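Local coordinates for protein periplasmic beta-glucosidase (Pseudomonas aeruginosa, PDB 6R5T) that probably hydrolyses terminal, non-reducing beta-D-glucosyl residues from beta-glucosides in the periplasm, releasing beta-D-glucose, as a member of glycoside hydrolase family 3, at residues R59-Q64 and L74-D79; E461-T466 and R500-A505. The protein carries 1 engineered substitution. All coordinates share one frame; numbering follows the deposited sequence.

Interaction 1: residues R59-Q64 and L74-D79; sequences RAMQDQ and LFHAYD. With BGC (beta-D-glucopyranose), chain C.
Gln62 reaches from its helix to the backbone of Leu74, a compact example of a side-chain amide pairing with the main chain of a neighbouring segment. From CB, the chain sets out with CG anti to the backbone N (chi1 -156°) and then bends at chi2, which brings CD to 3.7 Å from Leu74 N. At the tip the two amide atoms divide the work. OE1 accepts from Leu74 N at 2.9 Å, the N-H lying in the plane of the side-chain carbonyl and on a lone pair, while NE2 donates to Leu74 O at 3.1 Å in a nearly straight bond (171°). Two bonds to one residue fix the rotation of the amide. Beside it, Leu74 CD1 packs on Met61 CB (3.9 Å), and that same CB meets the edge of the His76 imidazole, 3.6 Å from NE2, a buried nitrogen with no polar partner in the model. Just after strand 75-78, Asp79 accepts from the glucose hydroxyls, OD1 from O2 (2.5 Å) and OD2 from O3 (2.7 Å). Helix 55-65 thus lies against strand 75-78 within the beta-alpha-beta unit that begins at strand 48-50, with helix 34-42 also touching Met61.

Interaction 2: residues E461-T466 and R500-A505; sequences EEALRT and RRLLKA
Ala463 and Leu502 meet in a contact between two helical segments made of apolar packing, without a hydrogen bond between them. The close part is made of two pairings. On the buried side, Ala463 CB lies 3.8 Å from Leu502 CD1; the leucine reaches it because CG stands anti to the backbone N (chi1 171°), and both residues also touch Ile384 of strand 380-384. The next residue on the first helix, Leu464, sends its CD2 branch over Ala505, about one turn on from Leu502: CD2 is 3.9 Å from its CB and 3.5 Å from its carbonyl O, a contact with the main chain as well as the methyl. Having an alanine in each pair lets the backbones come near, with Leu464 CA and Ala505 CA 7.4 Å apart. The looser side is polar. Leu464 and Ala505 are themselves only partly exposed, but Glu461 and Arg501 at this side are exposed and do not touch the opposite segment; Arg501 crosses to Glu457, earlier on helix 456-468, in a salt bridge that adds a polar tie between the helices. Two neighbouring helices sharing an apolar seam over the parallel strands of a mixed sheet are characteristic of the alpha/beta sandwich that forms the C-terminal domain in family 3 glycoside hydrolases.

Overall arrangement
Followed from the N terminus, the chain first closes interaction 1, a short-range contact across nine intervening residues that seats a helix of the N-terminal TIM-barrel-type domain on the next strand of its parallel sheet. Much later it closes interaction 2, which spans 33 residues, including strand 472-478, and joins two helices of the C-terminal domain. The two loops are in series, neither nesting nor crossing. Their centres are about 51 Å apart and their nearest atoms about 31 Å, so each lies within a different domain and they do not touch. A link between the domains appears instead at the sugar: the glucose held by Asp79 of interaction 1 is also hydrogen-bonded to Glu486 of the C-terminal domain.

Interaction 1: residues R59-Q64 and L74-D79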
ATOM      1  N   ARG A  59     -19.860  38.113 -17.392  1.00 21.82           N
ATOM      2  CA  ARG A  59     -20.445  39.479 -17.274  1.00 22.51           C
ATOM      3  C   ARG A  59     -21.917  39.357 -16.877  1.00 20.65           C
ATOM      4  O   ARG A  59     -22.396  40.192 -16.049  1.00 22.10           O
ATOM      5  CB  ARG A  59     -20.324  40.207 -18.622  1.00 22.81           C
ATOM      6  CG  ARG A  59     -19.001  40.857 -18.937  1.00 28.29           C
ATOM      7  CD  ARG A  59     -19.161  41.829 -20.113  1.00 30.29           C
ATOM      8  NE  ARG A  59     -19.753  43.054 -19.571  1.00 35.48           N
ATOM      9  CZ  ARG A  59     -19.087  44.086 -19.083  1.00 32.30           C
ATOM     10  NH1 ARG A  59     -17.770  44.163 -19.148  1.00 35.57           N
ATOM     11  NH2 ARG A  59     -19.764  45.100 -18.594  1.00 37.57           N
ATOM     12  N   ALA A  60     -22.686  38.452 -17.494  1.00 22.45           N
ATOM     13  CA  ALA A  60     -24.139  38.287 -17.244  1.00 22.15           C
ATOM     14  C   ALA A  60     -24.388  37.958 -15.762  1.00 22.27           C
ATOM     15  O   ALA A  60     -25.314  38.520 -15.133  1.00 24.67           O
ATOM     16  CB  ALA A  60     -24.711  37.232 -18.159  1.00 26.07           C
ATOM     17  N   MET A  61     -23.533  37.129 -15.163  1.00 21.00           N
ATOM     18  CA  MET A  61     -23.664  36.855 -13.715  1.00 22.07           C
ATOM     19  C   MET A  61     -23.326  38.092 -12.890  1.00 19.52           C
ATOM     20  O   MET A  61     -24.060  38.400 -11.902  1.00 19.98           O
ATOM     21  CB  MET A  61     -22.689  35.772 -13.297  1.00 24.06           C
ATOM     22  CG  MET A  61     -22.804  34.581 -14.150  1.00 29.82           C
ATOM     23  SD  MET A  61     -24.170  33.708 -13.564  1.00 38.17           S
ATOM     24  CE  MET A  61     -23.447  32.080 -13.778  1.00 38.46           C
ATOM     25  N   GLN A  62     -22.203  38.733 -13.186  1.00 20.07           N
ATOM     26  CA  GLN A  62     -21.755  39.923 -12.406  1.00 22.83           C
ATOM     27  C   GLN A  62     -22.835  41.022 -12.521  1.00 22.17           C
ATOM     28  O   GLN A  62     -23.063  41.774 -11.538  1.00 22.09           O
ATOM     29  CB  GLN A  62     -20.400  40.375 -12.914  1.00 25.19           C
ATOM     30  CG  GLN A  62     -19.570  41.169 -11.931  1.00 28.94           C
ATOM     31  CD  GLN A  62     -19.104  40.381 -10.710  1.00 25.76           C
ATOM     32  OE1 GLN A  62     -19.877  40.211  -9.792  1.00 23.58           O
ATOM     33  NE2 GLN A  62     -17.834  39.970 -10.653  1.00 25.88           N
ATOM     34  N   ASP A  63     -23.512  41.084 -13.672  1.00 22.49           N
ATOM     35  CA  ASP A  63     -24.591  42.073 -13.883  1.00 23.90           C
ATOM     36  C   ASP A  63     -25.723  41.865 -12.875  1.00 23.77           C
ATOM     37  O   ASP A  63     -26.374  42.858 -12.534  1.00 25.35           O
ATOM     38  CB  ASP A  63     -25.142  42.039 -15.298  1.00 22.88           C
ATOM     39  CG  ASP A  63     -24.234  42.637 -16.357  1.00 24.09           C
ATOM     40  OD1 ASP A  63     -23.247  43.338 -16.053  1.00 26.64           O
ATOM     41  OD2 ASP A  63     -24.509  42.369 -17.507  1.00 29.86           O
ATOM     42  N   GLN A  64     -25.997  40.636 -12.452  1.00 23.11           N
ATOM     43  CA  GLN A  64     -27.124  40.336 -11.548  1.00 21.81           C
ATOM     44  C   GLN A  64     -26.843  40.925 -10.174  1.00 22.49           C
ATOM     45  O   GLN A  64     -27.806  41.168  -9.426  1.00 20.20           O
ATOM     46  CB  GLN A  64     -27.397  38.846 -11.447  1.00 24.82           C
ATOM     47  CG  GLN A  64     -27.655  38.206 -12.799  1.00 27.89           C
ATOM     48  CD  GLN A  64     -28.656  39.003 -13.597  1.00 33.85           C
ATOM     49  OE1 GLN A  64     -29.784  39.204 -13.138  1.00 37.62           O
ATOM     50  NE2 GLN A  64     -28.234  39.498 -14.759  1.00 35.44           N
ATOM     51  N   LEU A  74     -19.324  38.875  -7.291  1.00 16.90           N
ATOM     52  CA  LEU A  74     -18.933  37.442  -7.311  1.00 15.13           C
ATOM     53  C   LEU A  74     -17.456  37.373  -7.629  1.00 14.50           C
ATOM     54  O   LEU A  74     -16.918  38.279  -8.281  1.00 18.63           O
ATOM     55  CB  LEU A  74     -19.719  36.745  -8.426  1.00 17.05           C
ATOM     56  CG  LEU A  74     -21.220  36.752  -8.226  1.00 16.63           C
ATOM     57  CD1 LEU A  74     -21.897  36.449  -9.538  1.00 18.53           C
ATOM     58  CD2 LEU A  74     -21.635  35.766  -7.156  1.00 17.96           C
ATOM     59  N   PHE A  75     -16.849  36.251  -7.244  1.00 15.70           N
ATOM     60  CA  PHE A  75     -15.676  35.769  -8.009  1.00 15.07           C
ATOM     61  C   PHE A  75     -16.067  34.517  -8.801  1.00 14.67           C
ATOM     62  O   PHE A  75     -17.027  33.804  -8.462  1.00 14.85           O
ATOM     63  CB  PHE A  75     -14.434  35.603  -7.132  1.00 15.21           C
ATOM     64  CG  PHE A  75     -14.418  34.424  -6.204  1.00 15.85           C
ATOM     65  CD1 PHE A  75     -14.186  33.143  -6.665  1.00 17.15           C
ATOM     66  CD2 PHE A  75     -14.532  34.598  -4.840  1.00 16.55           C
ATOM     67  CE1 PHE A  75     -14.108  32.072  -5.778  1.00 16.00           C
ATOM     68  CE2 PHE A  75     -14.482  33.538  -3.953  1.00 16.99           C
ATOM     69  CZ  PHE A  75     -14.268  32.267  -4.421  1.00 17.07           C
ATOM     70  N   HIS A  76     -15.295  34.266  -9.847  1.00 14.83           N
ATOM     71  CA  HIS A  76     -15.525  33.150 -10.797  1.00 15.06           C
ATOM     72  C   HIS A  76     -14.287  32.272 -10.840  1.00 15.34           C
ATOM     73  O   HIS A  76     -13.182  32.808 -11.069  1.00 14.71           O
ATOM     74  CB  HIS A  76     -15.875  33.673 -12.204  1.00 15.82           C
ATOM     75  CG  HIS A  76     -17.263  34.191 -12.285  1.00 17.40           C
ATOM     76  ND1 HIS A  76     -17.578  35.466 -11.824  1.00 18.51           N
ATOM     77  CD2 HIS A  76     -18.423  33.626 -12.729  1.00 18.35           C
ATOM     78  CE1 HIS A  76     -18.893  35.615 -11.976  1.00 19.24           C
ATOM     79  NE2 HIS A  76     -19.420  34.540 -12.539  1.00 20.21           N
ATOM     80  N   ALA A  77     -14.493  30.981 -10.628  1.00 14.61           N
ATOM     81  CA  ALA A  77     -13.386  30.012 -10.585  1.00 14.56           C
ATOM     82  C   ALA A  77     -13.545  28.949 -11.659  1.00 14.05           C
ATOM     83  O   ALA A  77     -14.652  28.673 -12.137  1.00 14.31           O
ATOM     84  CB  ALA A  77     -13.293  29.430  -9.190  1.00 14.13           C
ATOM     85  N   TYR A  78     -12.415  28.297 -11.932  1.00 14.44           N
ATOM     86  CA  TYR A  78     -12.357  27.141 -12.854  1.00 14.31           C
ATOM     87  C   TYR A  78     -11.135  26.291 -12.542  1.00 15.35           C
ATOM     88  O   TYR A  78     -10.267  26.691 -11.809  1.00 17.70           O
ATOM     89  CB  TYR A  78     -12.341  27.665 -14.268  1.00 15.04           C
ATOM     90  CG  TYR A  78     -12.623  26.699 -15.390  1.00 15.20           C
ATOM     91  CD1 TYR A  78     -13.641  25.766 -15.318  1.00 16.27           C
ATOM     92  CD2 TYR A  78     -11.875  26.773 -16.548  1.00 16.63           C
ATOM     93  CE1 TYR A  78     -13.920  24.911 -16.371  1.00 16.47           C
ATOM     94  CE2 TYR A  78     -12.158  25.939 -17.625  1.00 16.17           C
ATOM     95  CZ  TYR A  78     -13.187  25.018 -17.526  1.00 17.39           C
ATOM     96  OH  TYR A  78     -13.501  24.210 -18.584  1.00 20.90           O
ATOM     97  N   ASP A  79     -11.134  25.096 -13.096  1.00 17.16           N
ATOM     98  CA  ASP A  79     -10.066  24.061 -12.972  1.00 17.47           C
ATOM     99  C   ASP A  79      -9.083  24.305 -14.127  1.00 17.36           C
ATOM    100  O   ASP A  79      -9.075  23.574 -15.094  1.00 16.94           O
ATOM    101  CB  ASP A  79     -10.712  22.682 -12.962  1.00 18.35           C
ATOM    102  CG  ASP A  79     -11.369  22.331 -11.634  1.00 23.64           C
ATOM    103  OD1 ASP A  79     -10.632  22.343 -10.609  1.00 24.54           O
ATOM    104  OD2 ASP A  79     -12.584  22.002 -11.609  1.00 25.17           O
TER
HETATM  105  C2  BGC C   1     -11.581  20.157  -8.626  1.00 24.31           C
HETATM  106  C3  BGC C   1     -13.097  20.259  -8.363  1.00 26.51           C
HETATM  107  C4  BGC C   1     -13.688  18.876  -8.749  1.00 26.68           C
HETATM  108  C5  BGC C   1     -13.026  17.841  -7.821  1.00 26.59           C
HETATM  109  C6  BGC C   1     -13.460  16.422  -8.118  1.00 26.36           C
HETATM  110  C1  BGC C   1     -11.004  19.002  -7.800  1.00 23.39           C
HETATM  111  O1  BGC C   1      -9.671  18.923  -8.199  1.00 21.73           O
HETATM  112  O2  BGC C   1     -10.851  21.335  -8.306  1.00 23.90           O
HETATM  113  O3  BGC C   1     -13.652  21.267  -9.231  1.00 27.70           O
HETATM  114  O4  BGC C   1     -15.103  18.924  -8.506  1.00 27.37           O
HETATM  115  O5  BGC C   1     -11.665  17.782  -8.127  1.00 23.06           O
HETATM  116  O6  BGC C   1     -12.835  15.521  -7.197  1.00 24.20           O

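Interaction 2: residues E461-T466 and R500-A505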
ATOM      1  N   GLU A 461      -4.257  -6.795 -39.119  1.00 20.80           N
ATOM      2  CA  GLU A 461      -3.763  -7.149 -40.477  1.00 23.73           C
ATOM      3  C   GLU A 461      -3.553  -5.875 -41.284  1.00 20.85           C
ATOM      4  O   GLU A 461      -2.567  -5.764 -41.978  1.00 20.40           O
ATOM      5  CB  GLU A 461      -4.727  -8.107 -41.181  1.00 30.95           C
ATOM      6  CG  GLU A 461      -4.758  -9.487 -40.570  1.00 38.09           C
ATOM      7  CD  GLU A 461      -3.666 -10.457 -41.038  1.00 53.76           C
ATOM      8  OE1 GLU A 461      -2.452 -10.109 -40.930  1.00 43.93           O
ATOM      9  OE2 GLU A 461      -4.032 -11.580 -41.522  1.00 65.35           O
ATOM     10  N   GLU A 462      -4.403  -4.860 -41.114  1.00 18.53           N
ATOM     11  CA  GLU A 462      -4.208  -3.564 -41.790  1.00 21.08           C
ATOM     12  C   GLU A 462      -2.896  -2.924 -41.326  1.00 18.11           C
ATOM     13  O   GLU A 462      -2.104  -2.445 -42.125  1.00 19.02           O
ATOM     14  CB  GLU A 462      -5.403  -2.657 -41.534  1.00 22.16           C
ATOM     15  CG  GLU A 462      -5.228  -1.376 -42.278  1.00 25.49           C
ATOM     16  CD  GLU A 462      -6.213  -0.264 -41.969  1.00 35.88           C
ATOM     17  OE1 GLU A 462      -6.639   0.416 -42.950  1.00 43.70           O
ATOM     18  OE2 GLU A 462      -6.540  -0.076 -40.775  1.00 30.16           O
ATOM     19  N   ALA A 463      -2.660  -2.924 -40.025  1.00 17.69           N
ATOM     20  CA  ALA A 463      -1.426  -2.332 -39.487  1.00 17.88           C
ATOM     21  C   ALA A 463      -0.202  -3.108 -39.992  1.00 15.58           C
ATOM     22  O   ALA A 463       0.806  -2.473 -40.281  1.00 16.57           O
ATOM     23  CB  ALA A 463      -1.472  -2.382 -37.979  1.00 19.66           C
ATOM     24  N   LEU A 464      -0.280  -4.430 -40.069  1.00 16.99           N
ATOM     25  CA  LEU A 464       0.890  -5.229 -40.539  1.00 19.17           C
ATOM     26  C   LEU A 464       1.130  -4.927 -42.022  1.00 20.83           C
ATOM     27  O   LEU A 464       2.278  -4.727 -42.369  1.00 18.72           O
ATOM     28  CB  LEU A 464       0.663  -6.703 -40.316  1.00 20.61           C
ATOM     29  CG  LEU A 464       0.630  -7.177 -38.874  1.00 21.90           C
ATOM     30  CD1 LEU A 464       0.387  -8.665 -38.792  1.00 25.12           C
ATOM     31  CD2 LEU A 464       1.936  -6.802 -38.186  1.00 24.81           C
ATOM     32  N   ARG A 465       0.080  -4.792 -42.851  1.00 21.28           N
ATOM     33  CA  ARG A 465       0.311  -4.365 -44.247  1.00 21.04           C
ATOM     34  C   ARG A 465       0.988  -3.011 -44.323  1.00 20.55           C
ATOM     35  O   ARG A 465       1.822  -2.810 -45.187  1.00 22.08           O
ATOM     36  CB  ARG A 465      -1.008  -4.215 -45.032  1.00 23.45           C
ATOM     37  CG  ARG A 465      -1.656  -5.537 -45.315  1.00 26.84           C
ATOM     38  CD  ARG A 465      -2.836  -5.379 -46.256  1.00 26.41           C
ATOM     39  NE  ARG A 465      -3.949  -4.650 -45.676  1.00 26.04           N
ATOM     40  CZ  ARG A 465      -4.322  -3.436 -46.042  1.00 27.73           C
ATOM     41  NH1 ARG A 465      -3.658  -2.772 -46.973  1.00 31.63           N
ATOM     42  NH2 ARG A 465      -5.372  -2.866 -45.472  1.00 33.24           N
ATOM     43  N   THR A 466       0.560  -2.056 -43.480  1.00 16.82           N
ATOM     44  CA  THR A 466       1.118  -0.707 -43.475  1.00 18.08           C
ATOM     45  C   THR A 466       2.588  -0.795 -43.060  1.00 17.44           C
ATOM     46  O   THR A 466       3.423  -0.200 -43.721  1.00 18.85           O
ATOM     47  CB  THR A 466       0.248   0.146 -42.537  1.00 18.71           C
ATOM     48  OG1 THR A 466      -1.079   0.039 -43.041  1.00 22.57           O
ATOM     49  CG2 THR A 466       0.709   1.572 -42.466  1.00 21.15           C
ATOM     50  N   ARG A 500      -0.702  -3.963 -26.760  1.00 14.12           N
ATOM     51  CA  ARG A 500       0.524  -4.804 -26.619  1.00 15.54           C
ATOM     52  C   ARG A 500       0.488  -5.914 -27.668  1.00 16.01           C
ATOM     53  O   ARG A 500       1.554  -6.245 -28.206  1.00 16.14           O
ATOM     54  CB  ARG A 500       0.644  -5.412 -25.222  1.00 16.98           C
ATOM     55  CG  ARG A 500       0.912  -4.353 -24.178  1.00 17.49           C
ATOM     56  CD  ARG A 500       1.290  -4.863 -22.790  1.00 18.73           C
ATOM     57  NE  ARG A 500       0.102  -5.324 -22.153  1.00 21.35           N
ATOM     58  CZ  ARG A 500      -0.257  -6.590 -22.050  1.00 23.19           C
ATOM     59  NH1 ARG A 500       0.572  -7.532 -22.458  1.00 26.44           N
ATOM     60  NH2 ARG A 500      -1.404  -6.899 -21.475  1.00 23.57           N
ATOM     61  N   ARG A 501      -0.698  -6.415 -27.999  1.00 15.66           N
ATOM     62  CA  ARG A 501      -0.819  -7.427 -29.085  1.00 16.17           C
ATOM     63  C   ARG A 501      -0.333  -6.790 -30.390  1.00 16.44           C
ATOM     64  O   ARG A 501       0.418  -7.451 -31.170  1.00 17.34           O
ATOM     65  CB  ARG A 501      -2.278  -7.858 -29.179  1.00 18.49           C
ATOM     66  CG  ARG A 501      -2.495  -8.986 -30.170  1.00 21.34           C
ATOM     67  CD  ARG A 501      -3.958  -9.388 -30.094  1.00 24.21           C
ATOM     68  NE  ARG A 501      -4.207 -10.441 -31.071  1.00 30.67           N
ATOM     69  CZ  ARG A 501      -5.417 -10.806 -31.496  1.00 31.53           C
ATOM     70  NH1 ARG A 501      -6.496 -10.163 -31.088  1.00 32.08           N
ATOM     71  NH2 ARG A 501      -5.522 -11.770 -32.394  1.00 33.40           N
ATOM     72  N   LEU A 502      -0.760  -5.571 -30.664  1.00 15.07           N
ATOM     73  CA  LEU A 502      -0.316  -4.768 -31.839  1.00 14.12           C
ATOM     74  C   LEU A 502       1.211  -4.647 -31.848  1.00 15.51           C
ATOM     75  O   LEU A 502       1.885  -4.885 -32.877  1.00 14.43           O
ATOM     76  CB  LEU A 502      -1.024  -3.401 -31.828  1.00 15.79           C
ATOM     77  CG  LEU A 502      -0.539  -2.366 -32.824  1.00 15.49           C
ATOM     78  CD1 LEU A 502      -0.823  -2.848 -34.240  1.00 15.96           C
ATOM     79  CD2 LEU A 502      -1.205  -1.034 -32.542  1.00 17.11           C
ATOM     80  N   LEU A 503       1.791  -4.225 -30.706  1.00 14.17           N
ATOM     81  CA  LEU A 503       3.251  -4.006 -30.640  1.00 15.13           C
ATOM     82  C   LEU A 503       3.973  -5.334 -30.897  1.00 14.45           C
ATOM     83  O   LEU A 503       4.981  -5.287 -31.602  1.00 16.58           O
ATOM     84  CB  LEU A 503       3.631  -3.484 -29.249  1.00 14.07           C
ATOM     85  CG  LEU A 503       3.182  -2.061 -28.919  1.00 15.93           C
ATOM     86  CD1 LEU A 503       3.746  -1.677 -27.560  1.00 16.46           C
ATOM     87  CD2 LEU A 503       3.592  -1.056 -29.953  1.00 16.84           C
ATOM     88  N   LYS A 504       3.503  -6.445 -30.359  1.00 14.63           N
ATOM     89  CA  LYS A 504       4.205  -7.745 -30.545  1.00 16.02           C
ATOM     90  C   LYS A 504       4.166  -8.096 -32.036  1.00 17.64           C
ATOM     91  O   LYS A 504       5.178  -8.568 -32.603  1.00 17.56           O
ATOM     92  CB  LYS A 504       3.589  -8.844 -29.702  1.00 18.88           C
ATOM     93  CG  LYS A 504       3.971  -8.727 -28.225  1.00 25.56           C
ATOM     94  CD  LYS A 504       3.290  -9.696 -27.286  1.00 33.49           C
ATOM     95  CE  LYS A 504       3.558  -9.279 -25.847  1.00 38.90           C
ATOM     96  NZ  LYS A 504       3.282 -10.362 -24.874  1.00 43.30           N
ATOM     97  N   ALA A 505       3.026  -7.884 -32.667  1.00 17.40           N
ATOM     98  CA  ALA A 505       2.898  -8.197 -34.116  1.00 19.62           C
ATOM     99  C   ALA A 505       3.768  -7.259 -34.932  1.00 18.54           C
ATOM    100  O   ALA A 505       4.441  -7.707 -35.891  1.00 19.08           O
ATOM    101  CB  ALA A 505       1.436  -8.143 -34.512  1.00 20.08           C
TER